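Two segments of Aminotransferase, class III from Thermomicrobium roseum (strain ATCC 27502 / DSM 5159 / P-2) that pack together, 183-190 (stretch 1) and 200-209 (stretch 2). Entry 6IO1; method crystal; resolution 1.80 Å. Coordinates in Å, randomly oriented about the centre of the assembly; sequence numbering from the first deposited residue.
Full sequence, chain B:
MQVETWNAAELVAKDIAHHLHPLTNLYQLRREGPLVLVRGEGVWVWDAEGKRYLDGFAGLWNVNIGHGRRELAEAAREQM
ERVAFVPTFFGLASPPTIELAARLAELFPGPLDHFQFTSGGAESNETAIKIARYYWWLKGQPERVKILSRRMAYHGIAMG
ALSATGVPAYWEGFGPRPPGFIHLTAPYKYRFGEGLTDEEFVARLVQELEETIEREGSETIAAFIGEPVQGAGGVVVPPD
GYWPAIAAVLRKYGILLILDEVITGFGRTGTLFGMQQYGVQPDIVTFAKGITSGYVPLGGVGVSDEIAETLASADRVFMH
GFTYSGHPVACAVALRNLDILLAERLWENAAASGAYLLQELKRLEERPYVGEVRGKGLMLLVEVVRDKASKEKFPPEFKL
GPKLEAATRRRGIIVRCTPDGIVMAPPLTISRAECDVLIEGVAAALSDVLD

Stretch 1 (183-190) HLTAPYKY
Stretch 2 (200-209) EFVARLVQEL

Stretch 2 is regular helix throughout (phi/psi near -63/-43), continuing beyond both of its ends; the strand-and-loop part of stretch 1, 183-187, lies extended and antiparallel to the helix: CA atoms pair Leu184 with Leu209 (7.3 Å), Pro187 with Leu205 (7.3 Å) and Lys189 with Phe201 (7.5 Å). Stretch 1 leaves a strand at Leu184 (-95/170), runs through Thr185 and Ala186 (about -74/145) and Pro187 (-82/73), and enters a helix at Lys189 with Tyr188 (-112/90) as N-cap residue. One helix face, Phe201, Leu205, Glu208 and Leu209, makes the contact. The CA-to-CB bond of Glu208 (chi1 t, chi2 t, chi3 -13°) points toward stretch 1, and its carboxylate grips Thr185 twice: Thr185 N donates to Glu208 OE2 (2.9 Å, 168°) and Thr185 OG1, with chi1 p, to Glu208 OE1 (2.6 Å). Beside this clamp, Leu184 (m, t) meets Leu209 (t, p), CD1 to CD1 at 3.9 Å. Leu205 (m, t) sets its CD2 3.6 Å from Thr185 OG1 and its CD1 3.9 Å from Pro187 CB, so its forked end fits between these two residues. The Phe201 ring (chi1 t, chi2 30°) fills the hollow at the bend: its edge meets backbone, CZ 3.7 Å from Tyr188 N and CE2 3.7 Å from Pro187 C, while CE2 lies 3.8 Å from Lys189 CB. The all-t Lys189 chain then leads away.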

# COMPACT_ATOMS: atom_id res chain seq x y z
N HIS B 183 24.13 2.02 0.62
CA HIS B 183 23.78 3.29 1.24
C HIS B 183 24.97 4.24 1.17
O HIS B 183 26.07 3.91 1.62
CB HIS B 183 23.32 3.09 2.68
CG HIS B 183 22.00 2.40 2.77
ND1 HIS B 183 21.87 1.04 2.90
CD2 HIS B 183 20.74 2.89 2.71
CE1 HIS B 183 20.59 0.72 2.93
NE2 HIS B 183 19.88 1.82 2.82
N LEU B 184 24.74 5.42 0.59
CA LEU B 184 25.73 6.48 0.50
C LEU B 184 25.56 7.46 1.66
O LEU B 184 24.58 7.40 2.41
CB LEU B 184 25.61 7.20 -0.85
CG LEU B 184 25.72 6.40 -2.14
CD1 LEU B 184 25.06 7.14 -3.30
CD2 LEU B 184 27.16 6.11 -2.47
N THR B 185 26.52 8.36 1.81
CA THR B 185 26.42 9.39 2.83
C THR B 185 25.38 10.44 2.44
O THR B 185 25.20 10.75 1.26
CB THR B 185 27.76 10.07 3.09
OG1 THR B 185 28.09 10.93 1.99
CG2 THR B 185 28.86 9.04 3.28
N ALA B 186 24.67 10.95 3.45
CA ALA B 186 23.65 12.01 3.23
C ALA B 186 24.36 13.34 2.96
O ALA B 186 25.39 13.60 3.62
CB ALA B 186 22.76 12.09 4.44
N PRO B 187 23.84 14.22 2.08
CA PRO B 187 24.46 15.52 1.83
C PRO B 187 23.95 16.43 2.96
O PRO B 187 23.13 17.30 2.71
CB PRO B 187 23.85 15.94 0.49
CG PRO B 187 22.47 15.31 0.50
CD PRO B 187 22.64 14.00 1.26
N TYR B 188 24.47 16.19 4.17
CA TYR B 188 24.07 16.87 5.40
C TYR B 188 25.24 17.75 5.84
O TYR B 188 26.10 17.32 6.61
CB TYR B 188 23.67 15.82 6.43
CG TYR B 188 23.21 16.30 7.79
CD1 TYR B 188 22.65 17.56 7.96
CD2 TYR B 188 23.32 15.47 8.89
CE1 TYR B 188 22.22 17.97 9.21
CE2 TYR B 188 22.90 15.88 10.14
CZ TYR B 188 22.35 17.13 10.30
OH TYR B 188 21.93 17.53 11.54
N LYS B 189 25.25 18.99 5.36
CA LYS B 189 26.41 19.87 5.54
C LYS B 189 26.63 20.24 7.00
O LYS B 189 27.78 20.39 7.44
CB LYS B 189 26.25 21.13 4.70
CG LYS B 189 27.54 21.88 4.46
CD LYS B 189 27.29 23.19 3.72
CE LYS B 189 28.59 23.82 3.28
NZ LYS B 189 28.44 25.28 3.00
N TYR B 190 25.55 20.41 7.77
CA TYR B 190 25.67 20.92 9.13
C TYR B 190 26.59 20.04 9.98
O TYR B 190 27.34 20.55 10.82
CB TYR B 190 24.29 21.03 9.77
CG TYR B 190 24.30 21.48 11.22
CD1 TYR B 190 24.74 22.75 11.56
CD2 TYR B 190 23.85 20.65 12.23
CE1 TYR B 190 24.74 23.17 12.88
CE2 TYR B 190 23.85 21.06 13.55
CZ TYR B 190 24.29 22.32 13.87
OH TYR B 190 24.29 22.73 15.18
N GLU B 200 33.04 22.40 -2.46
CA GLU B 200 33.93 21.37 -1.93
C GLU B 200 33.13 20.17 -1.43
O GLU B 200 33.52 19.01 -1.66
CB GLU B 200 34.79 21.94 -0.81
CG GLU B 200 35.74 23.06 -1.22
CD GLU B 200 36.30 23.81 -0.03
OE1 GLU B 200 37.51 24.10 -0.02
OE2 GLU B 200 35.52 24.12 0.90
N PHE B 201 32.02 20.43 -0.75
CA PHE B 201 31.16 19.35 -0.26
C PHE B 201 30.60 18.52 -1.41
O PHE B 201 30.60 17.29 -1.36
CB PHE B 201 30.04 19.94 0.59
CG PHE B 201 29.24 18.93 1.36
CD1 PHE B 201 29.82 17.75 1.79
CD2 PHE B 201 27.91 19.17 1.65
CE1 PHE B 201 29.08 16.83 2.51
CE2 PHE B 201 27.17 18.25 2.36
CZ PHE B 201 27.75 17.07 2.79
N VAL B 202 30.14 19.20 -2.47
CA VAL B 202 29.62 18.50 -3.64
C VAL B 202 30.72 17.67 -4.29
O VAL B 202 30.48 16.55 -4.76
CB VAL B 202 28.99 19.50 -4.63
CG1 VAL B 202 28.74 18.84 -5.97
CG2 VAL B 202 27.70 20.06 -4.06
N ALA B 203 31.94 18.22 -4.35
CA ALA B 203 33.06 17.47 -4.92
C ALA B 203 33.33 16.20 -4.12
O ALA B 203 33.55 15.12 -4.70
CB ALA B 203 34.31 18.34 -4.98
N ARG B 204 33.29 16.30 -2.79
CA ARG B 204 33.50 15.12 -1.95
C ARG B 204 32.41 14.08 -2.18
O ARG B 204 32.69 12.88 -2.29
CB ARG B 204 33.52 15.52 -0.48
CG ARG B 204 34.73 16.30 -0.00
CD ARG B 204 34.65 16.42 1.51
NE ARG B 204 35.85 16.99 2.12
CZ ARG B 204 36.08 17.00 3.42
NH1 ARG B 204 35.20 16.45 4.25
NH2 ARG B 204 37.19 17.53 3.90
N LEU B 205 31.15 14.53 -2.27
CA LEU B 205 30.05 13.60 -2.49
C LEU B 205 30.16 12.92 -3.85
O LEU B 205 29.91 11.71 -3.97
CB LEU B 205 28.71 14.34 -2.36
CG LEU B 205 28.45 14.97 -0.99
CD1 LEU B 205 27.42 16.08 -1.10
CD2 LEU B 205 28.01 13.92 0.02
N VAL B 206 30.53 13.67 -4.88
CA VAL B 206 30.70 13.10 -6.21
C VAL B 206 31.82 12.07 -6.21
O VAL B 206 31.70 10.99 -6.81
CB VAL B 206 30.97 14.21 -7.24
CG1 VAL B 206 31.48 13.63 -8.55
CG2 VAL B 206 29.71 15.03 -7.47
N GLN B 207 32.93 12.38 -5.52
CA GLN B 207 34.04 11.44 -5.43
C GLN B 207 33.61 10.15 -4.74
O GLN B 207 33.94 9.05 -5.19
CB GLN B 207 35.20 12.09 -4.69
CG GLN B 207 36.46 11.27 -4.59
CD GLN B 207 37.64 12.10 -4.11
OE1 GLN B 207 38.47 12.54 -4.90
NE2 GLN B 207 37.69 12.33 -2.80
N GLU B 208 32.85 10.28 -3.65
CA GLU B 208 32.37 9.09 -2.96
C GLU B 208 31.46 8.26 -3.85
O GLU B 208 31.58 7.02 -3.89
CB GLU B 208 31.64 9.48 -1.68
CG GLU B 208 30.87 8.33 -1.06
CD GLU B 208 29.84 8.79 -0.07
OE1 GLU B 208 29.89 9.98 0.33
OE2 GLU B 208 28.97 7.98 0.30
N LEU B 209 30.55 8.91 -4.58
CA LEU B 209 29.64 8.17 -5.46
C LEU B 209 30.41 7.43 -6.55
O LEU B 209 30.15 6.25 -6.81
CB LEU B 209 28.63 9.13 -6.09
CG LEU B 209 27.75 8.55 -7.20
CD1 LEU B 209 26.97 7.34 -6.70
CD2 LEU B 209 26.81 9.61 -7.76